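Side-chain contacts in oxidoreductase, Gfo/Idh/MocA family (Pseudomonas syringae pv. tomato, PDB 3DTY), which is probably an NAD(P)-dependent oxidoreductase of the Gfo/Idh/MocA family that forms a tetramer and, in this crystal, binds magnesium: residues A34-T39 against A333-Y338; L42-F47 against L73-Q78; P117-V122 against E126-L131. All blocks are in the same frame, centred on the assembly; numbering follows the deposited sequence.

All three contacts use the Rossmann domain, but differently. Contact 1 joins the end of helix 27-35 to helix 330-349 of the C-terminal part of the chain; its alanines and tyrosine are buried, while its charged margin reaches a second subunit. Contact 2 is wholly buried and apolar, with helix 72-79 meeting strand 40-46, the outermost of its sheet within this chain. That strand follows helix 27-35, and Leu35 CD2 packs 3.9 Å from Leu42 N, so contacts 1 and 2 touch. Contact 3 stands apart and joins helix 122-134 to the loop that leads into it: Leu118, Cys119 and Leu128 are core, whereas Val122, Glu126 and the magnesium-binding Asn127 lie nearer the surface.

Contact 1: residues A34-T39 against A333-Y338; sequences ALRDNT and AWANLY
Ala34 sets its methyl group over one face of the Tyr338 ring, with CB 3.5 Å from Tyr338 CD2 and 3.6 Å from Tyr338 CE2. The backbone joins in: Ala34 N stands 3.9 Å above the ring plane, displaced toward the rim. With so small a side chain the two backbones come close, Ala34 CA lying 5.6 Å from Tyr338 CA. At its far end the ring is fixed by the hydroxyl, which hydrogen-bonds to His30 and Ser90. This tight part is where helix 27-35, the first helix of the Rossmann fold, docks against helix 330-349 from the C-terminal part of the chain, so the contact ties together two regions nearly 300 residues apart.

The other side is looser and more polar. Arg36 carries its CG anti to the backbone N (chi1 -165°) and stays extended to NE, which lays the chain past Ala335; its CD meets Ala335 CB at 3.7 Å. Beyond that point the guanidinium forms a salt bridge with Glu332 and a cation-pi contact with Phe331 of the second subunit. Asp37 is exposed and forms a salt bridge with Arg321; a water lies 2.7 Å from Asp37 OD2 and reaches Ala335 O weakly. Thr39 OG1 donates to Arg36 O at 3.1 Å, with a C=O...donor angle of 164°, and Thr39 N binds the same oxygen, so two donors grip one carbonyl.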
# COMPACT_ATOMS: atom_id res chain seq x y z
N ALA A 34 15.86 -11.97 26.05
CA ALA A 34 16.40 -13.06 26.86
C ALA A 34 15.55 -13.42 28.07
O ALA A 34 15.37 -14.60 28.38
CB ALA A 34 17.81 -12.71 27.31
N LEU A 35 15.01 -12.41 28.75
CA LEU A 35 14.20 -12.65 29.94
C LEU A 35 12.76 -13.06 29.66
O LEU A 35 12.05 -13.52 30.55
CB LEU A 35 14.20 -11.40 30.84
CG LEU A 35 15.60 -10.89 31.17
CD1 LEU A 35 15.48 -9.66 32.05
CD2 LEU A 35 16.41 -11.97 31.86
N ARG A 36 12.32 -12.90 28.42
CA ARG A 36 10.95 -13.27 28.10
C ARG A 36 10.72 -14.76 28.35
O ARG A 36 11.57 -15.59 28.02
CB ARG A 36 10.62 -12.92 26.66
CG ARG A 36 9.14 -12.94 26.39
CD ARG A 36 8.81 -12.16 25.16
NE ARG A 36 7.36 -12.02 25.01
CZ ARG A 36 6.80 -11.34 24.02
NH1 ARG A 36 7.56 -10.74 23.11
NH2 ARG A 36 5.47 -11.25 23.95
N ASP A 37 9.58 -15.09 28.94
CA ASP A 37 9.23 -16.47 29.24
C ASP A 37 10.26 -17.11 30.19
O ASP A 37 10.30 -18.33 30.33
CB ASP A 37 9.14 -17.28 27.95
CG ASP A 37 8.25 -16.61 26.90
OD1 ASP A 37 7.11 -16.23 27.24
OD2 ASP A 37 8.69 -16.48 25.74
N ASN A 38 11.07 -16.28 30.84
CA ASN A 38 12.10 -16.74 31.77
C ASN A 38 13.06 -17.77 31.17
O ASN A 38 13.48 -18.70 31.84
CB ASN A 38 11.46 -17.32 33.03
CG ASN A 38 10.63 -16.29 33.77
OD1 ASN A 38 11.02 -15.13 33.87
ND2 ASN A 38 9.49 -16.72 34.29
N THR A 39 13.39 -17.58 29.90
CA THR A 39 14.31 -18.49 29.21
C THR A 39 15.69 -18.30 29.81
O THR A 39 16.46 -19.25 29.93
CB THR A 39 14.37 -18.18 27.71
OG1 THR A 39 13.04 -18.20 27.17
CG2 THR A 39 15.23 -19.20 27.00
N ALA A 333 10.36 -11.10 17.50
CA ALA A 333 11.37 -11.77 16.68
C ALA A 333 12.64 -12.03 17.50
O ALA A 333 13.21 -13.11 17.44
CB ALA A 333 11.70 -10.93 15.47
N TRP A 334 13.07 -11.04 18.28
CA TRP A 334 14.26 -11.19 19.10
C TRP A 334 14.08 -12.22 20.21
O TRP A 334 15.02 -12.94 20.56
CB TRP A 334 14.69 -9.85 19.69
CG TRP A 334 15.69 -9.13 18.83
CD1 TRP A 334 15.50 -8.69 17.55
CD2 TRP A 334 17.04 -8.82 19.17
NE1 TRP A 334 16.66 -8.12 17.07
CE2 TRP A 334 17.62 -8.19 18.04
CE3 TRP A 334 17.82 -9.02 20.31
CZ2 TRP A 334 18.95 -7.75 18.03
CZ3 TRP A 334 19.15 -8.58 20.30
CH2 TRP A 334 19.69 -7.95 19.16
N ALA A 335 12.88 -12.29 20.77
CA ALA A 335 12.62 -13.27 21.81
C ALA A 335 12.65 -14.65 21.16
O ALA A 335 13.15 -15.61 21.76
CB ALA A 335 11.25 -13.02 22.46
N ASN A 336 12.14 -14.75 19.94
CA ASN A 336 12.14 -16.02 19.21
C ASN A 336 13.58 -16.45 18.94
O ASN A 336 13.91 -17.65 18.99
CB ASN A 336 11.39 -15.89 17.88
CG ASN A 336 9.89 -15.62 18.06
OD1 ASN A 336 9.32 -15.94 19.11
ND2 ASN A 336 9.26 -15.05 17.04
N LEU A 337 14.43 -15.48 18.66
CA LEU A 337 15.83 -15.76 18.39
C LEU A 337 16.51 -16.25 19.66
O LEU A 337 17.13 -17.32 19.68
CB LEU A 337 16.54 -14.50 17.89
CG LEU A 337 18.02 -14.68 17.55
CD1 LEU A 337 18.15 -15.57 16.33
CD2 LEU A 337 18.65 -13.33 17.27
N TYR A 338 16.39 -15.48 20.74
CA TYR A 338 17.01 -15.87 22.00
C TYR A 338 16.53 -17.24 22.48
O TYR A 338 17.27 -17.96 23.14
CB TYR A 338 16.75 -14.83 23.08
CG TYR A 338 17.94 -13.92 23.34
CD1 TYR A 338 18.12 -12.74 22.62
CD2 TYR A 338 18.89 -14.25 24.30
CE1 TYR A 338 19.24 -11.91 22.85
CE2 TYR A 338 19.99 -13.44 24.54
CZ TYR A 338 20.16 -12.27 23.82
OH TYR A 338 21.27 -11.49 24.08
O HOH W 1 10.98 -16.74 24.24

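Contact 2: residues L42-F47 against L73-Q78; sequences LVAGAF and LSMFEQ
Ala44 is the first residue of strand 40-46 to meet the helix: Ala44 CB lies 4.1 Å from Met75 SE, the selenium of a selenomethionine. Its CB points toward helix 73-78, and the pair makes a plain apolar contact near one end of the Met75 footprint.

At Gly45 the approach is closest. Met75 SE comes to 3.4 Å from Gly45 CA, so the selenium rests directly against the main chain. The long side chain gets there because its CG is anti to the backbone N (chi1 172°) and the next torsion is also extended, which carries the selenium straight out from the helix. Gly45 CA is covered by an aromatic group as well: it sits 3.7 Å above the plane of the Phe47 ring, offset toward the rim. The glycine is thus packed between selenium and ring. Here a helix covers the outermost strand, within this chain, of the parallel Rossmann sheet, in strand order 2-1-3-4-5; the local axes pass 8.4 Å apart with their directions 148° from parallel, as expected of a helix running back against its sheet.

Ala46 follows, again with CB directed at the helix. A bend at chi3 (83°) turns the terminal methyl of Met75 toward Ala46. Met75 SE is 3.9 Å from Ala46 N, and the methyl-to-methyl approach, Met75 CE to Ala46 CB, is looser at 4.4 Å. Met75 also packs on Ala16 of the neighbouring strand 13-17 and on Tyr69, while the backbone of Ala46 hydrogen-bonds with Met17 and Gly19.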
# COMPACT_ATOMS: atom_id res chain seq x y z
N LEU A 42 19.10 -13.06 34.43
CA LEU A 42 20.28 -12.22 34.58
C LEU A 42 20.79 -12.22 36.02
O LEU A 42 20.14 -11.67 36.90
CB LEU A 42 19.93 -10.79 34.16
CG LEU A 42 21.07 -9.79 34.20
CD1 LEU A 42 22.10 -10.17 33.15
CD2 LEU A 42 20.54 -8.38 33.97
N VAL A 43 21.94 -12.83 36.25
CA VAL A 43 22.48 -12.90 37.61
C VAL A 43 23.83 -12.21 37.79
O VAL A 43 24.33 -12.10 38.91
CB VAL A 43 22.61 -14.36 38.08
CG1 VAL A 43 21.24 -15.02 38.06
CG2 VAL A 43 23.58 -15.12 37.19
N ALA A 44 24.42 -11.75 36.69
CA ALA A 44 25.70 -11.08 36.77
C ALA A 44 25.91 -10.21 35.54
O ALA A 44 25.14 -10.28 34.58
CB ALA A 44 26.83 -12.10 36.88
N GLY A 45 26.94 -9.37 35.59
CA GLY A 45 27.23 -8.52 34.46
C GLY A 45 28.41 -7.58 34.65
O GLY A 45 28.85 -7.31 35.77
N ALA A 46 28.93 -7.11 33.52
CA ALA A 46 30.03 -6.15 33.48
C ALA A 46 29.41 -5.08 32.58
O ALA A 46 29.82 -4.88 31.43
CB ALA A 46 31.25 -6.77 32.82
N PHE A 47 28.40 -4.43 33.14
CA PHE A 47 27.59 -3.40 32.48
C PHE A 47 28.21 -2.06 32.09
O PHE A 47 27.74 -1.42 31.15
CB PHE A 47 26.38 -3.08 33.37
CG PHE A 47 25.57 -4.28 33.77
CD1 PHE A 47 24.79 -4.95 32.84
CD2 PHE A 47 25.57 -4.72 35.09
CE1 PHE A 47 24.00 -6.04 33.21
CE2 PHE A 47 24.79 -5.81 35.48
CZ PHE A 47 24.00 -6.47 34.54
N LEU A 73 36.70 -9.71 32.25
CA LEU A 73 37.67 -10.70 32.72
C LEU A 73 37.46 -11.10 34.18
O LEU A 73 37.42 -12.29 34.50
CB LEU A 73 39.09 -10.18 32.52
CG LEU A 73 39.84 -10.90 31.39
CD1 LEU A 73 40.78 -9.94 30.68
CD2 LEU A 73 40.59 -12.09 31.96
N SER A 74 37.33 -10.12 35.06
CA SER A 74 37.11 -10.44 36.46
C SER A 74 35.81 -11.25 36.59
O SER A 74 35.72 -12.19 37.39
CB SER A 74 37.06 -9.16 37.31
OG SER A 74 36.15 -8.22 36.77
N MSE A 75 34.81 -10.90 35.79
CA MSE A 75 33.54 -11.63 35.83
C MSE A 75 33.74 -13.09 35.43
O MSE A 75 33.35 -14.00 36.15
CB MSE A 75 32.50 -10.99 34.91
CG MSE A 75 31.22 -11.84 34.77
SE MSE A 75 29.66 -10.88 34.13
CE MSE A 75 30.00 -10.94 32.22
N PHE A 76 34.36 -13.31 34.27
CA PHE A 76 34.58 -14.67 33.80
C PHE A 76 35.38 -15.50 34.81
O PHE A 76 35.03 -16.64 35.11
CB PHE A 76 35.30 -14.67 32.45
CG PHE A 76 34.49 -14.07 31.32
CD1 PHE A 76 33.12 -13.82 31.48
CD2 PHE A 76 35.09 -13.75 30.11
CE1 PHE A 76 32.37 -13.28 30.44
CE2 PHE A 76 34.35 -13.21 29.06
CZ PHE A 76 32.99 -12.97 29.23
N GLU A 77 36.46 -14.92 35.33
CA GLU A 77 37.31 -15.62 36.30
C GLU A 77 36.59 -16.01 37.59
O GLU A 77 36.64 -17.17 38.02
CB GLU A 77 38.53 -14.75 36.64
CG GLU A 77 39.70 -14.92 35.68
CD GLU A 77 40.67 -13.75 35.72
OE1 GLU A 77 40.83 -13.14 36.80
OE2 GLU A 77 41.28 -13.45 34.66
N GLN A 78 35.91 -15.05 38.21
CA GLN A 78 35.20 -15.27 39.46
C GLN A 78 33.92 -16.10 39.32
O GLN A 78 33.63 -16.94 40.18
CB GLN A 78 34.88 -13.92 40.12
CG GLN A 78 36.11 -13.26 40.75
CD GLN A 78 35.89 -11.81 41.13
OE1 GLN A 78 34.97 -11.48 41.89
NE2 GLN A 78 36.74 -10.94 40.61

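Contact 3: residues P117-V122 against E126-L131. With MG (magnesium ion), chain F.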
# COMPACT_ATOMS: atom_id res chain seq x y z
N PRO A 117 28.79 -7.16 14.56
CA PRO A 117 29.38 -8.34 13.92
C PRO A 117 30.13 -9.18 14.94
O PRO A 117 30.41 -8.72 16.05
CB PRO A 117 30.30 -7.73 12.88
CG PRO A 117 30.85 -6.55 13.62
CD PRO A 117 29.60 -5.96 14.28
N LEU A 118 30.47 -10.40 14.55
CA LEU A 118 31.20 -11.30 15.42
C LEU A 118 32.61 -10.76 15.66
O LEU A 118 33.15 -10.84 16.76
CB LEU A 118 31.30 -12.67 14.77
CG LEU A 118 32.07 -13.71 15.56
CD1 LEU A 118 31.35 -13.99 16.88
CD2 LEU A 118 32.19 -14.98 14.74
N CYS A 119 33.19 -10.20 14.60
CA CYS A 119 34.53 -9.63 14.65
C CYS A 119 34.78 -8.92 13.32
O CYS A 119 33.85 -8.75 12.52
CB CYS A 119 35.56 -10.73 14.90
SG CYS A 119 35.40 -12.18 13.83
N PHE A 120 36.01 -8.50 13.07
CA PHE A 120 36.32 -7.79 11.84
C PHE A 120 37.01 -8.58 10.73
O PHE A 120 36.81 -8.29 9.55
CB PHE A 120 37.16 -6.54 12.15
CG PHE A 120 36.42 -5.50 12.95
CD1 PHE A 120 35.06 -5.29 12.75
CD2 PHE A 120 37.10 -4.71 13.87
CE1 PHE A 120 34.39 -4.29 13.45
CE2 PHE A 120 36.44 -3.71 14.57
CZ PHE A 120 35.08 -3.50 14.37
N THR A 121 37.81 -9.57 11.10
CA THR A 121 38.53 -10.34 10.09
C THR A 121 38.14 -11.82 10.08
O THR A 121 37.76 -12.38 11.10
CB THR A 121 40.04 -10.28 10.31
OG1 THR A 121 40.36 -11.06 11.46
CG2 THR A 121 40.50 -8.83 10.51
N VAL A 122 38.26 -12.44 8.91
CA VAL A 122 37.95 -13.85 8.75
C VAL A 122 38.85 -14.71 9.63
O VAL A 122 38.39 -15.69 10.23
CB VAL A 122 38.11 -14.28 7.27
CG1 VAL A 122 37.97 -15.80 7.14
CG2 VAL A 122 37.05 -13.58 6.41
N GLU A 126 37.55 -17.39 12.24
CA GLU A 126 37.92 -18.80 12.22
C GLU A 126 38.49 -19.23 13.57
O GLU A 126 38.37 -20.40 13.95
CB GLU A 126 38.94 -19.08 11.11
CG GLU A 126 38.45 -18.71 9.72
CD GLU A 126 37.51 -19.73 9.12
OE1 GLU A 126 36.94 -20.55 9.88
OE2 GLU A 126 37.34 -19.72 7.89
N ASN A 127 39.11 -18.30 14.28
CA ASN A 127 39.67 -18.60 15.60
C ASN A 127 38.55 -18.86 16.60
O ASN A 127 38.63 -19.79 17.41
CB ASN A 127 40.53 -17.44 16.13
CG ASN A 127 41.80 -17.23 15.34
OD1 ASN A 127 42.22 -18.10 14.59
ND2 ASN A 127 42.43 -16.07 15.53
N LEU A 128 37.52 -18.02 16.56
CA LEU A 128 36.38 -18.17 17.46
C LEU A 128 35.66 -19.49 17.16
O LEU A 128 35.23 -20.19 18.08
CB LEU A 128 35.44 -16.98 17.31
CG LEU A 128 36.05 -15.60 17.62
CD1 LEU A 128 35.00 -14.51 17.45
CD2 LEU A 128 36.57 -15.60 19.05
N ARG A 129 35.53 -19.81 15.88
CA ARG A 129 34.89 -21.06 15.46
C ARG A 129 35.69 -22.25 16.00
O ARG A 129 35.11 -23.22 16.50
CB ARG A 129 34.81 -21.13 13.94
CG ARG A 129 34.38 -22.49 13.40
CD ARG A 129 34.51 -22.56 11.89
NE ARG A 129 33.29 -22.13 11.23
CZ ARG A 129 33.19 -21.87 9.93
NH1 ARG A 129 34.25 -21.99 9.14
NH2 ARG A 129 32.02 -21.52 9.41
N GLU A 130 37.01 -22.17 15.89
CA GLU A 130 37.89 -23.23 16.40
C GLU A 130 37.65 -23.40 17.91
O GLU A 130 37.44 -24.52 18.40
CB GLU A 130 39.36 -22.87 16.15
CG GLU A 130 39.88 -23.21 14.75
CD GLU A 130 41.11 -22.37 14.35
OE1 GLU A 130 41.95 -22.05 15.22
OE2 GLU A 130 41.23 -22.03 13.14
N LEU A 131 37.69 -22.29 18.64
CA LEU A 131 37.48 -22.32 20.09
C LEU A 131 36.09 -22.81 20.46
O LEU A 131 35.91 -23.51 21.46
CB LEU A 131 37.69 -20.92 20.68
CG LEU A 131 39.13 -20.42 20.69
CD1 LEU A 131 39.13 -18.94 21.04
CD2 LEU A 131 39.96 -21.22 21.70
MG MG F . 44.12 -17.99 13.48
O HOH W 2 43.82 -20.26 13.53
O HOH W 3 42.52 -18.59 12.23
O HOH W 4 45.37 -18.39 12.13
O HOH W 5 45.16 -18.07 15.10
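The loop that starts at Pro117, the cis proline closing the Glu-Lys-Pro motif of the Gfo/Idh/MocA family, leads here into helix 122-134, which carries the magnesium site. Thr121 occupies the N-cap position, and its OG1 accepts from the backbone N of Gln124. One turn into the helix, Glu126 N donates to Val122 O over 2.8 Å, with an N-H...O angle of 159°. The side chains of these two residues run side by side in the same direction, Val122 CG1 lying 3.9 Å from Glu126 CG. A bend at chi2 (-79°) turns the Glu126 carboxylate, and its OE1 forms a salt bridge 3.1 Å from Arg129 NH1; Arg129 is also paired with Asp365.

On the buried side, Leu118 and Leu128 meet tip to tip. One methyl, Leu128 CD1, supplies the contact, 3.6 Å from Leu118 CG and close to both Leu118 methyls. The same carbon lies 4.3 Å from Cys119 SG, and Tyr99 packs on both Cys119 and Leu128.

Asn127 points to the metal: its OD1 binds magnesium at 2.2 Å, while its ND2 hydrogen-bonds with Tyr99, helping to fix the amide. Four waters and Glu123 complete the six ligands, and one of those waters donates to Glu130 OE1. Glu123 and Asn127, an i, i+4 pair on the N-capped first turns of a Rossmann-domain helix, are placed to share one ion, as in helical metal sites built on that spacing.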